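Local coordinates for germination protein YpeB (Bacillus megaterium QM B1551, PDB 5BOI) that takes part in the germination of bacterial spores and, through its C-terminal PepSY domains, probably acts as an inhibitory protein, at residues D77-Q81 / Q111-M115; I163-S169 / V199-E203. One frame throughout, in Å; residues are numbered along the deposited sequence.

Contact 1. Residues D77-Q81 / Q111-M115; sequences DIKKQ and QYDNM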
loop_
_atom_site.group_PDB
_atom_site.type_symbol
_atom_site.label_atom_id
_atom_site.label_comp_id
_atom_site.label_asym_id
_atom_site.label_seq_id
_atom_site.Cartn_x
_atom_site.Cartn_y
_atom_site.Cartn_z
ATOM N N ASP A 77 1.785 5.622 -20.193
ATOM C CA ASP A 77 0.605 6.471 -20.084
ATOM C C ASP A 77 -0.643 5.741 -20.594
ATOM O O ASP A 77 -0.623 5.149 -21.680
ATOM C CB ASP A 77 0.814 7.773 -20.856
ATOM C CG ASP A 77 -0.300 8.768 -20.629
ATOM O OD1 ASP A 77 -0.426 9.283 -19.495
ATOM O OD2 ASP A 77 -1.058 9.025 -21.580
ATOM N N ILE A 78 -1.725 5.805 -19.821
ATOM C CA ILE A 78 -2.946 5.026 -20.091
ATOM C C ILE A 78 -3.973 5.833 -20.906
ATOM O O ILE A 78 -4.433 6.890 -20.467
ATOM C CB ILE A 78 -3.586 4.540 -18.771
ATOM C CG1 ILE A 78 -2.545 3.824 -17.891
ATOM C CG2 ILE A 78 -4.809 3.684 -19.038
ATOM C CD1 ILE A 78 -1.849 2.628 -18.588
ATOM N N LYS A 79 -4.336 5.339 -22.097
ATOM C CA LYS A 79 -5.101 6.150 -23.035
ATOM C C LYS A 79 -6.601 6.113 -22.835
ATOM O O LYS A 79 -7.291 7.024 -23.258
ATOM C CB LYS A 79 -4.763 5.731 -24.476
ATOM C CG LYS A 79 -3.258 5.705 -24.748
ATOM C CD LYS A 79 -2.632 7.090 -24.543
ATOM C CE LYS A 79 -1.115 6.990 -24.546
ATOM N NZ LYS A 79 -0.457 8.239 -24.053
ATOM N N LYS A 80 -7.117 5.067 -22.190
ATOM C CA LYS A 80 -8.560 4.837 -22.155
ATOM C C LYS A 80 -8.987 4.211 -20.839
ATOM O O LYS A 80 -8.327 3.298 -20.362
ATOM C CB LYS A 80 -8.963 3.876 -23.289
ATOM C CG LYS A 80 -10.366 3.294 -23.199
ATOM C CD LYS A 80 -11.442 4.361 -23.397
ATOM C CE LYS A 80 -12.828 3.732 -23.393
ATOM N NZ LYS A 80 -13.871 4.779 -23.586
ATOM N N GLN A 81 -10.083 4.683 -20.265
ATOM C CA GLN A 81 -10.681 4.001 -19.120
ATOM C C GLN A 81 -11.782 3.050 -19.551
ATOM O O GLN A 81 -12.824 3.482 -20.039
ATOM C CB GLN A 81 -11.248 5.013 -18.115
ATOM C CG GLN A 81 -11.908 4.332 -16.903
ATOM C CD GLN A 81 -12.519 5.340 -15.916
ATOM O OE1 GLN A 81 -12.473 6.559 -16.128
ATOM N NE2 GLN A 81 -13.117 4.832 -14.865
ATOM N N GLN A 111 -8.596 8.187 -8.369
ATOM C CA GLN A 111 -8.422 8.044 -9.798
ATOM C C GLN A 111 -7.648 9.256 -10.330
ATOM O O GLN A 111 -8.015 10.393 -10.065
ATOM C CB GLN A 111 -9.772 7.917 -10.492
ATOM C CG GLN A 111 -9.660 8.047 -11.998
ATOM C CD GLN A 111 -10.924 7.645 -12.710
ATOM O OE1 GLN A 111 -11.861 7.132 -12.093
ATOM N NE2 GLN A 111 -10.961 7.872 -14.021
ATOM N N TYR A 112 -6.588 8.980 -11.083
ATOM C CA TYR A 112 -5.633 9.976 -11.555
ATOM C C TYR A 112 -5.115 9.594 -12.947
ATOM O O TYR A 112 -4.415 8.591 -13.073
ATOM C CB TYR A 112 -4.468 10.055 -10.554
ATOM C CG TYR A 112 -3.559 11.263 -10.618
ATOM C CD1 TYR A 112 -3.808 12.381 -9.822
ATOM C CD2 TYR A 112 -2.408 11.263 -11.399
ATOM C CE1 TYR A 112 -2.964 13.497 -9.840
ATOM C CE2 TYR A 112 -1.548 12.378 -11.425
ATOM C CZ TYR A 112 -1.834 13.488 -10.636
ATOM O OH TYR A 112 -0.998 14.592 -10.651
ATOM N N ASP A 113 -5.439 10.375 -13.973
ATOM C CA ASP A 113 -4.851 10.156 -15.302
ATOM C C ASP A 113 -5.070 8.705 -15.815
ATOM O O ASP A 113 -4.124 8.009 -16.192
ATOM C CB ASP A 113 -3.355 10.504 -15.264
ATOM C CG ASP A 113 -2.753 10.693 -16.660
ATOM O OD1 ASP A 113 -3.525 10.757 -17.643
ATOM O OD2 ASP A 113 -1.511 10.808 -16.768
ATOM N N ASN A 114 -6.327 8.266 -15.805
ATOM C CA ASN A 114 -6.706 6.895 -16.216
ATOM C C ASN A 114 -6.014 5.776 -15.425
ATOM O O ASN A 114 -5.900 4.641 -15.896
ATOM C CB ASN A 114 -6.458 6.704 -17.727
ATOM C CG ASN A 114 -7.416 7.507 -18.559
ATOM O OD1 ASN A 114 -8.478 7.896 -18.072
ATOM N ND2 ASN A 114 -7.070 7.745 -19.829
ATOM N N MET A 115 -5.583 6.093 -14.203
ATOM C CA MET A 115 -5.029 5.079 -13.300
ATOM C C MET A 115 -5.789 5.064 -11.992
ATOM O O MET A 115 -6.282 6.113 -11.535
ATOM C CB MET A 115 -3.552 5.353 -12.994
ATOM C CG MET A 115 -2.638 5.532 -14.189
ATOM S SD MET A 115 -0.971 5.904 -13.573
ATOM C CE MET A 115 -1.249 7.435 -12.680
HETATM O O HOH W 1 -1.631 7.558 -17.566
HETATM O O HOH W 2 -11.182 8.459 -17.855
#

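Contact 2. Residues I163-S169 / V199-E203; sequences IPKPKIS and VLCYE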
loop_
_atom_site.group_PDB
_atom_site.type_symbol
_atom_site.label_atom_id
_atom_site.label_comp_id
_atom_site.label_asym_id
_atom_site.label_seq_id
_atom_site.Cartn_x
_atom_site.Cartn_y
_atom_site.Cartn_z
ATOM N N ILE A 163 1.007 -3.960 21.198
ATOM C CA ILE A 163 0.098 -2.824 21.204
ATOM C C ILE A 163 -0.595 -2.662 22.553
ATOM O O ILE A 163 -1.137 -3.631 23.093
ATOM C CB ILE A 163 -0.930 -2.982 20.066
ATOM C CG1 ILE A 163 -0.178 -3.038 18.732
ATOM C CG2 ILE A 163 -1.978 -1.877 20.092
ATOM C CD1 ILE A 163 -1.010 -3.462 17.576
ATOM N N PRO A 164 -0.560 -1.432 23.112
ATOM C CA PRO A 164 -1.099 -1.167 24.449
ATOM C C PRO A 164 -2.621 -1.202 24.469
ATOM O O PRO A 164 -3.266 -1.119 23.420
ATOM C CB PRO A 164 -0.589 0.243 24.761
ATOM C CG PRO A 164 -0.478 0.884 23.423
ATOM C CD PRO A 164 -0.016 -0.208 22.492
ATOM N N LYS A 165 -3.182 -1.320 25.664
ATOM C CA LYS A 165 -4.623 -1.263 25.849
ATOM C C LYS A 165 -5.082 0.195 25.836
ATOM O O LYS A 165 -4.394 1.065 26.372
ATOM C CB LYS A 165 -5.017 -1.946 27.163
ATOM C CG LYS A 165 -6.484 -2.325 27.277
ATOM C CD LYS A 165 -6.739 -3.122 28.551
ATOM C CE LYS A 165 -5.717 -4.242 28.701
ATOM N NZ LYS A 165 -6.305 -5.595 28.463
ATOM N N PRO A 166 -6.240 0.471 25.220
ATOM C CA PRO A 166 -6.749 1.843 25.292
ATOM C C PRO A 166 -7.051 2.224 26.712
ATOM O O PRO A 166 -7.415 1.349 27.508
ATOM C CB PRO A 166 -8.042 1.797 24.477
ATOM C CG PRO A 166 -7.886 0.625 23.574
ATOM C CD PRO A 166 -7.030 -0.367 24.298
ATOM N N LYS A 167 -6.915 3.505 27.020
ATOM C CA LYS A 167 -7.317 4.034 28.329
ATOM C C LYS A 167 -8.760 4.560 28.315
ATOM O O LYS A 167 -9.341 4.810 29.382
ATOM C CB LYS A 167 -6.396 5.168 28.803
ATOM C CG LYS A 167 -4.900 4.929 28.741
ATOM C CD LYS A 167 -4.418 3.836 29.654
ATOM C CE LYS A 167 -2.902 3.839 29.674
ATOM N NZ LYS A 167 -2.352 3.561 28.319
ATOM N N ILE A 168 -9.330 4.760 27.128
ATOM C CA ILE A 168 -10.739 5.137 27.030
ATOM C C ILE A 168 -11.460 4.125 26.150
ATOM O O ILE A 168 -10.846 3.464 25.316
ATOM C CB ILE A 168 -10.949 6.572 26.466
ATOM C CG1 ILE A 168 -10.623 6.646 24.965
ATOM C CG2 ILE A 168 -10.155 7.604 27.290
ATOM C CD1 ILE A 168 -10.924 8.029 24.339
ATOM N N SER A 169 -12.769 4.001 26.348
ATOM C CA SER A 169 -13.572 3.023 25.608
ATOM C C SER A 169 -13.932 3.540 24.214
ATOM O O SER A 169 -13.801 4.744 23.944
ATOM C CB SER A 169 -14.847 2.706 26.375
ATOM O OG SER A 169 -15.717 3.822 26.295
ATOM N N VAL A 199 1.143 6.091 17.721
ATOM C CA VAL A 199 0.092 6.318 18.698
ATOM C C VAL A 199 -1.110 5.421 18.412
ATOM O O VAL A 199 -1.490 5.266 17.254
ATOM C CB VAL A 199 -0.343 7.803 18.679
ATOM C CG1 VAL A 199 -1.663 7.988 19.389
ATOM C CG2 VAL A 199 0.740 8.670 19.348
ATOM N N LEU A 200 -1.685 4.815 19.449
ATOM C CA LEU A 200 -2.895 4.006 19.267
ATOM C C LEU A 200 -4.130 4.902 19.243
ATOM O O LEU A 200 -4.300 5.739 20.133
ATOM C CB LEU A 200 -3.034 2.962 20.384
ATOM C CG LEU A 200 -4.200 1.972 20.277
ATOM C CD1 LEU A 200 -4.039 1.010 19.093
ATOM C CD2 LEU A 200 -4.373 1.177 21.588
ATOM N N CYS A 201 -4.990 4.707 18.243
ATOM C CA CYS A 201 -6.202 5.517 18.058
ATOM C C CYS A 201 -7.442 4.691 17.763
ATOM O O CYS A 201 -7.352 3.603 17.207
ATOM C CB CYS A 201 -6.042 6.500 16.889
ATOM S SG CYS A 201 -4.684 7.662 17.001
ATOM N N TYR A 202 -8.615 5.226 18.081
ATOM C CA TYR A 202 -9.841 4.703 17.471
ATOM C C TYR A 202 -10.008 5.430 16.148
ATOM O O TYR A 202 -9.966 6.665 16.121
ATOM C CB TYR A 202 -11.058 4.965 18.346
ATOM C CG TYR A 202 -11.047 4.162 19.623
ATOM C CD1 TYR A 202 -11.480 2.856 19.619
ATOM C CD2 TYR A 202 -10.596 4.720 20.820
ATOM C CE1 TYR A 202 -11.458 2.090 20.787
ATOM C CE2 TYR A 202 -10.588 3.985 22.010
ATOM C CZ TYR A 202 -11.017 2.652 21.980
ATOM O OH TYR A 202 -11.012 1.880 23.136
ATOM N N GLU A 203 -10.187 4.672 15.073
ATOM C CA GLU A 203 -10.390 5.235 13.747
ATOM C C GLU A 203 -11.875 5.183 13.415
ATOM O O GLU A 203 -12.498 4.134 13.537
ATOM C CB GLU A 203 -9.586 4.453 12.704
ATOM C CG GLU A 203 -9.888 4.858 11.273
ATOM C CD GLU A 203 -9.730 3.697 10.317
ATOM O OE1 GLU A 203 -8.719 2.970 10.439
ATOM O OE2 GLU A 203 -10.613 3.513 9.452
#

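Contact 1. Residues D77-Q81 / Q111-M115
Q111, one residue before the end of strand 104-112, reaches across with its extended side chain to the loop 77-81 and donates a hydrogen bond from NE2 to Q81 OE1 at 2.9 Å. Beyond it the chain reverses in a type I' turn from Y112 to M115, with D113 and N114 at its corners, both at positive phi; the hairpin is closed by Y112 N to M115 O (2.9 Å) and M115 N to Y112 O (3.0 Å). D113 is held indirectly: its carboxylate lies close to that of D77, without a bond between them, while water 1 donates to D113 O and D77 OD1 and accepts from I78 N. D77 has its charge partner in K79. N114 is the main link, its ND2 donating to I78 O at 2.8 Å with an almost straight geometry, and its OD1 sharing water 2 with Q81 OE1. Beneath these polar links, M115 CG packs against I78 CG1 at 4.1 Å, and both side chains touch I147. The hairpin of strands 104-112 and 115-123 thus fastens the loop that joins strand 69-74 to helix 85-98, beside L141 and E142 and with strand 146-150 under its apolar side.

Contact 2. Residues I163-S169 / V199-E203
L200 projects from strand 198-208 against I163, P164 and P166 of the incoming linker: its CD1 lies 3.7 Å from I163 CG2, and its CD2 packs near P164 CG and P166 CG, at 4.3 and 4.1 Å. CD2 also comes within 3.1 Å of P164 O, so the leucine meets backbone as well as side chains. Two residues on, Y202 points to the same side of the strand. P166 CB lies 4.0 Å from its CZ and I168 CG1 4.0 Å from its CE2, while OH donates a hydrogen bond to I168 O at 2.7 Å, near the ring plane. This fixes the linker just before S169, the N-cap of helix 170-175. Backbone hydrogen bonds of K167 and I168 with A219, which also pairs with L200, secure the linker further. Helix 170-175 packing through K170 and A173 on Y202, in an antiparallel sheet of strands 182-192, 198-208, 211-218 and 224-230, is consistent with the PepSY fold assigned to this C-terminal part.

The two contacts lie on opposite sides of the chain's centre, with their own centres about 39 Å apart, and each ties an irregular segment leading toward a helix to the same extensive sheet. Contact 1 lies at the surface, where the loop meets a hairpin turn; amide side chains and two bridging waters do most of the joining, and I78 is its one buried participant. Contact 2 is partly buried and set against side chains that project from one face of a strand, so proline, isoleucine, leucine and tyrosine packing dominates, with a single direct hydrogen bond across it. The first belongs to the PepSY1 and PepSY2 region, whereas the second brings in the strand of the following PepSY domain.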